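Local atomic coordinates of OR486 (Synthetic construct, PDB entry 4R80), a protein that has no known biological function, having been designed from scratch to fold as a helix packed on a four-stranded antiparallel beta sheet, the cystatin fold. Residues 8-13 / 62-67; 2-7 / 33-38; 13-18 / 55-60. All coordinates share one frame; numbering follows the deposited sequence.

Interaction 1. Residues 8-13 / 62-67; sequences KRRAKQ and QGNTFT
R10 reaches from helix 4-22 past the ring of F66 to grip N64 in the turn that leads into strand 65-76. CB of R10 sits over one face of the F66 ring, towards the rim. With CG anti to the carbonyl carbon (chi1 -68°), CD follows at 4.0 Å from CE1 of F66. A bend at chi3 (60°) then turns the guanidinium so that CE1 of F66 lies against its face, 3.5 Å from CZ of R10; the two planes are 64° apart, so this is no parallel stack. At the tip, NH2 of R10 donates to the backbone O of N64 (2.9 Å), which lies out of the guanidinium plane, while NH1 makes a weak bond to OD1 of N64 at 3.2 Å. Closer to the sheet, A11 offers just a methyl, its CB 4.0 Å from CD2 of F66, and so lets the helix come near the strand. With an alanine here, the N64 carbonyl would probably lose this donor and the CE1 rim of F66 its guanidinium partner. Arginine suits the border: its CB rests over an aromatic ring and its guanidinium face takes the ring's CD1/CE1 rim, while its N-H groups serve the polar turn beyond.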
loop_
_atom_site.group_PDB
_atom_site.type_symbol
_atom_site.label_atom_id
_atom_site.label_comp_id
_atom_site.label_asym_id
_atom_site.label_seq_id
_atom_site.Cartn_x
_atom_site.Cartn_y
_atom_site.Cartn_z
ATOM N N LYS A 8 -1.342 -8.974 7.108
ATOM C CA LYS A 8 -1.961 -7.770 6.570
ATOM C C LYS A 8 -1.294 -6.526 7.140
ATOM O O LYS A 8 -1.144 -5.520 6.450
ATOM C CB LYS A 8 -3.462 -7.732 6.864
ATOM C CG LYS A 8 -4.294 -8.732 6.085
ATOM C CD LYS A 8 -5.743 -8.679 6.538
ATOM C CE LYS A 8 -6.670 -9.302 5.513
ATOM N NZ LYS A 8 -8.087 -9.261 5.960
ATOM N N ARG A 9 -0.905 -6.600 8.407
ATOM C CA ARG A 9 -0.257 -5.474 9.071
ATOM C C ARG A 9 1.115 -5.171 8.471
ATOM O O ARG A 9 1.434 -4.016 8.185
ATOM C CB ARG A 9 -0.165 -5.723 10.580
ATOM C CG ARG A 9 0.462 -4.586 11.367
ATOM C CD ARG A 9 0.980 -5.073 12.711
ATOM N NE ARG A 9 2.079 -6.022 12.566
ATOM C CZ ARG A 9 3.350 -5.675 12.395
ATOM N NH1 ARG A 9 3.691 -4.395 12.340
ATOM N NH2 ARG A 9 4.282 -6.611 12.275
ATOM N N ARG A 10 1.918 -6.213 8.276
ATOM C CA ARG A 10 3.243 -6.065 7.684
ATOM C C ARG A 10 3.164 -5.577 6.236
ATOM O O ARG A 10 3.906 -4.680 5.830
ATOM C CB ARG A 10 4.016 -7.385 7.763
ATOM C CG ARG A 10 4.397 -7.803 9.176
ATOM C CD ARG A 10 5.082 -9.169 9.196
ATOM N NE ARG A 10 6.307 -9.206 8.402
ATOM C CZ ARG A 10 7.066 -10.286 8.256
ATOM N NH1 ARG A 10 6.734 -11.427 8.844
ATOM N NH2 ARG A 10 8.159 -10.223 7.505
ATOM N N ALA A 11 2.253 -6.164 5.465
ATOM C CA ALA A 11 2.094 -5.801 4.061
ATOM C C ALA A 11 1.641 -4.357 3.929
ATOM O O ALA A 11 2.080 -3.644 3.027
ATOM C CB ALA A 11 1.104 -6.731 3.373
ATOM N N LYS A 12 0.769 -3.927 4.834
ATOM C CA LYS A 12 0.284 -2.553 4.820
ATOM C C LYS A 12 1.411 -1.573 5.130
ATOM O O LYS A 12 1.507 -0.512 4.513
ATOM C CB LYS A 12 -0.853 -2.363 5.825
ATOM C CG LYS A 12 -1.460 -0.966 5.800
ATOM C CD LYS A 12 -2.497 -0.781 6.897
ATOM C CE LYS A 12 -1.834 -0.530 8.241
ATOM N NZ LYS A 12 -1.040 0.731 8.227
ATOM N N GLN A 13 2.265 -1.936 6.083
ATOM C CA GLN A 13 3.376 -1.079 6.480
ATOM C C GLN A 13 4.478 -1.034 5.425
ATOM O O GLN A 13 5.092 0.011 5.206
ATOM C CB GLN A 13 3.949 -1.532 7.824
ATOM C CG GLN A 13 3.010 -1.305 8.999
ATOM C CD GLN A 13 3.609 -1.742 10.321
ATOM O OE1 GLN A 13 4.737 -2.234 10.372
ATOM N NE2 GLN A 13 2.855 -1.566 11.399
ATOM N N GLN A 62 6.812 -13.938 0.090
ATOM C CA GLN A 62 7.657 -15.011 -0.422
ATOM C C GLN A 62 8.467 -15.595 0.725
ATOM O O GLN A 62 9.472 -15.021 1.142
ATOM C CB GLN A 62 8.584 -14.505 -1.528
ATOM C CG GLN A 62 9.491 -15.577 -2.122
ATOM C CD GLN A 62 8.735 -16.605 -2.949
ATOM O OE1 GLN A 62 8.646 -16.488 -4.171
ATOM N NE2 GLN A 62 8.193 -17.621 -2.286
ATOM N N GLY A 63 8.020 -16.737 1.239
ATOM C CA GLY A 63 8.608 -17.309 2.435
ATOM C C GLY A 63 8.143 -16.507 3.634
ATOM O O GLY A 63 7.070 -16.761 4.180
ATOM N N ASN A 64 8.947 -15.531 4.043
ATOM C CA ASN A 64 8.533 -14.603 5.088
ATOM C C ASN A 64 8.957 -13.165 4.797
ATOM O O ASN A 64 9.013 -12.329 5.700
ATOM C CB ASN A 64 9.051 -15.036 6.458
ATOM C CG ASN A 64 8.221 -14.471 7.593
ATOM O OD1 ASN A 64 7.008 -14.303 7.464
ATOM N ND2 ASN A 64 8.874 -14.138 8.695
ATOM N N THR A 65 9.260 -12.884 3.536
ATOM C CA THR A 65 9.560 -11.521 3.120
ATOM C C THR A 65 8.355 -10.923 2.409
ATOM O O THR A 65 7.695 -11.597 1.617
ATOM C CB THR A 65 10.786 -11.462 2.190
ATOM O OG1 THR A 65 10.699 -12.506 1.213
ATOM C CG2 THR A 65 12.069 -11.628 2.991
ATOM N N PHE A 66 8.067 -9.661 2.699
ATOM C CA PHE A 66 6.966 -8.965 2.047
ATOM C C PHE A 66 7.494 -7.908 1.087
ATOM O O PHE A 66 8.016 -6.876 1.505
ATOM C CB PHE A 66 6.037 -8.338 3.086
ATOM C CG PHE A 66 5.173 -9.336 3.803
ATOM C CD1 PHE A 66 5.630 -9.973 4.945
ATOM C CD2 PHE A 66 3.908 -9.642 3.332
ATOM C CE1 PHE A 66 4.839 -10.895 5.606
ATOM C CE2 PHE A 66 3.112 -10.561 3.988
ATOM C CZ PHE A 66 3.577 -11.189 5.126
ATOM N N THR A 67 7.351 -8.179 -0.205
ATOM C CA THR A 67 7.926 -7.327 -1.237
ATOM C C THR A 67 6.846 -6.718 -2.124
ATOM O O THR A 67 5.923 -7.406 -2.558
ATOM C CB THR A 67 8.917 -8.115 -2.118
ATOM O OG1 THR A 67 9.839 -8.830 -1.286
ATOM C CG2 THR A 67 9.689 -7.175 -3.035
#

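Interaction 2. Residues 2-7 / 33-38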
loop_
_atom_site.group_PDB
_atom_site.type_symbol
_atom_site.label_atom_id
_atom_site.label_comp_id
_atom_site.label_asym_id
_atom_site.label_seq_id
_atom_site.Cartn_x
_atom_site.Cartn_y
_atom_site.Cartn_z
ATOM N N PRO A 2 2.512 -17.272 9.536
ATOM C CA PRO A 2 1.978 -16.246 10.438
ATOM C C PRO A 2 0.467 -16.061 10.296
ATOM O O PRO A 2 -0.118 -16.494 9.300
ATOM C CB PRO A 2 2.727 -14.971 10.021
ATOM C CG PRO A 2 3.485 -15.326 8.764
ATOM C CD PRO A 2 3.695 -16.800 8.799
ATOM N N SER A 3 -0.145 -15.419 11.284
ATOM C CA SER A 3 -1.589 -15.198 11.282
ATOM C C SER A 3 -2.045 -14.243 10.185
ATOM O O SER A 3 -1.251 -13.503 9.610
ATOM C CB SER A 3 -2.062 -14.694 12.648
ATOM O OG SER A 3 -1.563 -13.397 12.921
ATOM N N GLU A 4 -3.348 -14.275 9.905
ATOM C CA GLU A 4 -3.961 -13.419 8.897
ATOM C C GLU A 4 -3.771 -11.918 9.150
ATOM O O GLU A 4 -3.455 -11.166 8.226
ATOM C CB GLU A 4 -5.456 -13.742 8.793
ATOM C CG GLU A 4 -6.216 -12.903 7.779
ATOM C CD GLU A 4 -5.865 -13.249 6.346
ATOM O OE1 GLU A 4 -5.376 -14.372 6.098
ATOM O OE2 GLU A 4 -6.082 -12.395 5.465
ATOM N N GLU A 5 -3.963 -11.492 10.391
ATOM C CA GLU A 5 -3.865 -10.076 10.742
ATOM C C GLU A 5 -2.422 -9.583 10.799
ATOM O O GLU A 5 -2.138 -8.417 10.522
ATOM C CB GLU A 5 -4.572 -9.818 12.077
ATOM C CG GLU A 5 -4.572 -8.366 12.517
ATOM C CD GLU A 5 -4.931 -7.412 11.397
ATOM O OE1 GLU A 5 -5.966 -7.628 10.733
ATOM O OE2 GLU A 5 -4.172 -6.445 11.176
ATOM N N GLU A 6 -1.513 -10.487 11.142
ATOM C CA GLU A 6 -0.094 -10.177 11.244
ATOM C C GLU A 6 0.497 -9.924 9.862
ATOM O O GLU A 6 1.386 -9.091 9.698
ATOM C CB GLU A 6 0.611 -11.358 11.907
ATOM C CG GLU A 6 2.000 -11.112 12.457
ATOM C CD GLU A 6 3.099 -11.294 11.426
ATOM O OE1 GLU A 6 2.842 -11.879 10.353
ATOM O OE2 GLU A 6 4.243 -10.886 11.718
ATOM N N GLU A 7 -0.010 -10.650 8.868
ATOM C CA GLU A 7 0.483 -10.528 7.501
ATOM C C GLU A 7 -0.089 -9.300 6.803
ATOM O O GLU A 7 0.590 -8.665 5.999
ATOM C CB GLU A 7 0.188 -11.796 6.692
ATOM C CG GLU A 7 0.937 -13.033 7.174
ATOM C CD GLU A 7 0.710 -14.237 6.277
ATOM O OE1 GLU A 7 -0.042 -14.111 5.291
ATOM O OE2 GLU A 7 1.276 -15.312 6.561
ATOM N N VAL A 33 -7.156 -3.040 3.172
ATOM C CA VAL A 33 -6.158 -4.080 2.994
ATOM C C VAL A 33 -6.873 -5.392 2.708
ATOM O O VAL A 33 -7.765 -5.798 3.452
ATOM C CB VAL A 33 -5.276 -4.234 4.247
ATOM C CG1 VAL A 33 -4.254 -5.340 4.045
ATOM C CG2 VAL A 33 -4.589 -2.916 4.576
ATOM N N GLN A 34 -6.479 -6.052 1.626
ATOM C CA GLN A 34 -7.123 -7.290 1.213
ATOM C C GLN A 34 -6.100 -8.358 0.854
ATOM O O GLN A 34 -5.133 -8.093 0.142
ATOM C CB GLN A 34 -8.051 -7.048 0.023
ATOM C CG GLN A 34 -8.755 -8.305 -0.458
ATOM C CD GLN A 34 -9.016 -8.291 -1.949
ATOM O OE1 GLN A 34 -9.076 -7.231 -2.569
ATOM N NE2 GLN A 34 -9.162 -9.473 -2.536
ATOM N N LYS A 35 -6.327 -9.570 1.345
ATOM C CA LYS A 35 -5.397 -10.668 1.129
ATOM C C LYS A 35 -5.998 -11.743 0.235
ATOM O O LYS A 35 -7.137 -12.167 0.430
ATOM C CB LYS A 35 -4.972 -11.280 2.463
ATOM C CG LYS A 35 -3.970 -12.410 2.330
ATOM C CD LYS A 35 -3.558 -12.938 3.689
ATOM C CE LYS A 35 -2.541 -14.048 3.560
ATOM N NZ LYS A 35 -3.141 -15.283 2.980
ATOM N N GLN A 36 -5.214 -12.175 -0.746
ATOM C CA GLN A 36 -5.610 -13.242 -1.653
ATOM C C GLN A 36 -4.430 -14.189 -1.844
ATOM O O GLN A 36 -3.566 -13.957 -2.687
ATOM C CB GLN A 36 -6.039 -12.661 -3.001
ATOM C CG GLN A 36 -6.535 -13.692 -3.999
ATOM C CD GLN A 36 -6.700 -13.124 -5.395
ATOM O OE1 GLN A 36 -6.298 -11.994 -5.670
ATOM N NE2 GLN A 36 -7.294 -13.910 -6.287
ATOM N N GLY A 37 -4.396 -15.252 -1.046
ATOM C CA GLY A 37 -3.294 -16.196 -1.082
ATOM C C GLY A 37 -2.060 -15.600 -0.434
ATOM O O GLY A 37 -2.099 -15.200 0.727
ATOM N N ASN A 38 -0.964 -15.536 -1.181
ATOM C CA ASN A 38 0.252 -14.898 -0.687
ATOM C C ASN A 38 0.387 -13.474 -1.215
ATOM O O ASN A 38 1.430 -12.836 -1.064
ATOM C CB ASN A 38 1.491 -15.724 -1.038
ATOM C CG ASN A 38 1.540 -17.047 -0.295
ATOM O OD1 ASN A 38 1.066 -17.154 0.836
ATOM N ND2 ASN A 38 2.118 -18.060 -0.929
#
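The first turn of helix 4-22 meets the end of strand 28-36, an outermost strand of the sheet, through the side chains of E4, E7 and K35. K35 reaches from this strand toward both acids. Its chain runs out to CE and bends only at chi4 (-69°), which turns NZ back towards its own chain and the carbonyl O of G37. E4 approaches the aliphatic part of this chain: a bend at chi2 (71°) swings its carboxylate against the lysine, with OE2 of E4 3.1 Å from CD of K35 and 3.4 Å from CB. The charged ends are less intimate. OE1 of E4 and NZ of K35 form a long salt bridge of 3.9 Å.

S3 is the N-cap of the helix, its OG accepting a weak bond from E6 N, and the run of glutamates that follows suits a helix start, where acidic side chains are likely to interact well with the positive end of the helix dipole. In this cystatin fold the helix lies across the antiparallel sheet, and of these acids E4 and E7 come near K35 on its edge strand. E7 brings OE1 to 3.0 Å from CE of K35; the 4.0 Å from OE1 of E7 to NZ of K35 is too far for a salt bridge, although the opposite charges should still attract. Through its other oxygen, OE2, E7 has a weak, long ion pair with K61 of strand 51-62. Past K35 the chain turns through G37, whose positive phi of 74° is easy for a residue without a CB, and N38 begins the return towards strand 39-48.

Interaction 3. Residues 13-18 / 55-60; sequences QVAKEK and ITVEVE
Helix segment 13-18 and strand segment 55-60 come closest at A15 and V57, whose CA atoms are 6.3 Å apart, and no hydrogen bond links them. The helix closes its own backbone bonds, E17 N to Q13 O and K18 N to V14 O, while the strand spends its backbone N-H and C=O groups on neighbouring strands, V57 pairing with V42 and E58 with R70. The CB of A15 points at the sheet and settles between two valines on the same strand face: CG1 of V57 is 3.4 Å away and CG2 of V59 is 3.9 Å away. V42 of strand 39-48 also touches A15. In V57 the CG1 branch stands between backbone N and carbonyl carbon (chi1 43°), the crowded position, and it is this branch that meets the alanine methyl most closely. Beta-branched valines suit a strand, and alanine suits the helix face, because its single methyl lets the backbones approach. E58, between the valines, points its CB away from the helix. Such alternation of apolar and polar residues on a strand is that of a sheet covered on one face by a helix, here the core of the designed cystatin fold.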
loop_
_atom_site.group_PDB
_atom_site.type_symbol
_atom_site.label_atom_id
_atom_site.label_comp_id
_atom_site.label_asym_id
_atom_site.label_seq_id
_atom_site.Cartn_x
_atom_site.Cartn_y
_atom_site.Cartn_z
ATOM N N GLN A 13 2.265 -1.936 6.083
ATOM C CA GLN A 13 3.376 -1.079 6.480
ATOM C C GLN A 13 4.478 -1.034 5.425
ATOM O O GLN A 13 5.092 0.011 5.206
ATOM C CB GLN A 13 3.949 -1.532 7.824
ATOM C CG GLN A 13 3.010 -1.305 8.999
ATOM C CD GLN A 13 3.609 -1.742 10.321
ATOM O OE1 GLN A 13 4.737 -2.234 10.372
ATOM N NE2 GLN A 13 2.855 -1.566 11.399
ATOM N N VAL A 14 4.719 -2.164 4.766
ATOM C CA VAL A 14 5.683 -2.220 3.674
ATOM C C VAL A 14 5.169 -1.346 2.541
ATOM O O VAL A 14 5.918 -0.584 1.928
ATOM C CB VAL A 14 5.882 -3.662 3.164
ATOM C CG1 VAL A 14 6.588 -3.666 1.815
ATOM C CG2 VAL A 14 6.661 -4.483 4.179
ATOM N N ALA A 15 3.873 -1.459 2.286
ATOM C CA ALA A 15 3.211 -0.692 1.244
ATOM C C ALA A 15 3.209 0.803 1.547
ATOM O O ALA A 15 3.497 1.621 0.674
ATOM C CB ALA A 15 1.793 -1.185 1.079
ATOM N N LYS A 16 2.886 1.153 2.788
ATOM C CA LYS A 16 2.782 2.552 3.184
ATOM C C LYS A 16 4.145 3.239 3.219
ATOM O O LYS A 16 4.277 4.390 2.804
ATOM C CB LYS A 16 2.087 2.677 4.541
ATOM C CG LYS A 16 1.852 4.108 4.993
ATOM C CD LYS A 16 1.175 4.146 6.353
ATOM C CE LYS A 16 1.062 5.567 6.874
ATOM N NZ LYS A 16 0.629 5.593 8.297
ATOM N N GLU A 17 5.154 2.527 3.711
ATOM C CA GLU A 17 6.514 3.055 3.742
ATOM C C GLU A 17 7.001 3.294 2.321
ATOM O O GLU A 17 7.720 4.256 2.050
ATOM C CB GLU A 17 7.453 2.100 4.482
ATOM C CG GLU A 17 8.899 2.578 4.563
ATOM C CD GLU A 17 9.047 3.895 5.306
ATOM O OE1 GLU A 17 8.304 4.122 6.284
ATOM O OE2 GLU A 17 9.908 4.707 4.907
ATOM N N LYS A 18 6.605 2.404 1.411
ATOM C CA LYS A 18 6.911 2.557 -0.003
ATOM C C LYS A 18 6.312 3.834 -0.590
ATOM O O LYS A 18 6.956 4.538 -1.361
ATOM C CB LYS A 18 6.426 1.341 -0.795
ATOM C CG LYS A 18 6.644 1.462 -2.294
ATOM C CD LYS A 18 8.113 1.595 -2.634
ATOM C CE LYS A 18 8.376 1.217 -4.077
ATOM N NZ LYS A 18 9.751 1.589 -4.502
ATOM N N ILE A 55 -4.106 5.138 -4.739
ATOM C CA ILE A 55 -2.975 4.245 -4.946
ATOM C C ILE A 55 -3.289 2.810 -4.543
ATOM O O ILE A 55 -3.791 2.556 -3.448
ATOM C CB ILE A 55 -1.747 4.712 -4.140
ATOM C CG1 ILE A 55 -1.477 6.198 -4.389
ATOM C CG2 ILE A 55 -0.530 3.861 -4.477
ATOM C CD1 ILE A 55 -0.228 6.714 -3.713
ATOM N N THR A 56 -3.003 1.877 -5.445
ATOM C CA THR A 56 -3.114 0.455 -5.150
ATOM C C THR A 56 -1.748 -0.213 -5.266
ATOM O O THR A 56 -1.144 -0.221 -6.337
ATOM C CB THR A 56 -4.100 -0.242 -6.103
ATOM O OG1 THR A 56 -5.406 0.324 -5.946
ATOM C CG2 THR A 56 -4.158 -1.734 -5.809
ATOM N N VAL A 57 -1.259 -0.759 -4.159
ATOM C CA VAL A 57 0.019 -1.466 -4.153
ATOM C C VAL A 57 -0.144 -2.947 -3.820
ATOM O O VAL A 57 -0.733 -3.309 -2.801
ATOM C CB VAL A 57 1.023 -0.815 -3.190
ATOM C CG1 VAL A 57 0.336 -0.461 -1.913
ATOM C CG2 VAL A 57 2.200 -1.743 -2.931
ATOM N N GLU A 58 0.367 -3.800 -4.702
ATOM C CA GLU A 58 0.351 -5.241 -4.486
ATOM C C GLU A 58 1.606 -5.734 -3.766
ATOM O O GLU A 58 2.713 -5.633 -4.293
ATOM C CB GLU A 58 0.174 -5.979 -5.812
ATOM C CG GLU A 58 -1.117 -5.639 -6.525
ATOM C CD GLU A 58 -1.269 -6.387 -7.832
ATOM O OE1 GLU A 58 -0.344 -7.143 -8.196
ATOM O OE2 GLU A 58 -2.314 -6.216 -8.496
ATOM N N VAL A 59 1.424 -6.255 -2.556
ATOM C CA VAL A 59 2.532 -6.788 -1.772
ATOM C C VAL A 59 2.513 -8.310 -1.823
ATOM O O VAL A 59 1.469 -8.937 -1.641
ATOM C CB VAL A 59 2.447 -6.331 -0.303
ATOM C CG1 VAL A 59 3.652 -6.828 0.479
ATOM C CG2 VAL A 59 2.338 -4.812 -0.226
ATOM N N GLU A 60 3.678 -8.907 -2.089
ATOM C CA GLU A 60 3.787 -10.358 -2.178
ATOM C C GLU A 60 4.587 -10.972 -1.031
ATOM O O GLU A 60 5.671 -10.499 -0.691
ATOM C CB GLU A 60 4.394 -10.766 -3.521
ATOM C CG GLU A 60 4.493 -12.271 -3.727
ATOM C CD GLU A 60 3.134 -12.957 -3.768
ATOM O OE1 GLU A 60 2.138 -12.300 -4.139
ATOM O OE2 GLU A 60 3.064 -14.157 -3.430
#

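How the interactions relate
All three contacts join helix 4-22 to one antiparallel sheet. Interaction 2 ties the N-terminal turn to edge strand 28-36, interaction 1 ties the next turns to the opposite edge strand, 65-76, and interaction 3 seats the following turn on the inner strand 51-62, its centre about 3 Å from that of the chain. The centres of interactions 1 and 2 lie about 8 Å apart, those of 1 and 3 about 9 Å, and those of 2 and 3 about 13 Å. F66 joins interactions 1 and 2, its CE2 3.7 Å from O of E7. Interactions 1 and 3 meet through a probable hydrogen bond between T67 O and E60 N (2.7 Å). Contact chemistry thus passes from charged to apolar along the helix.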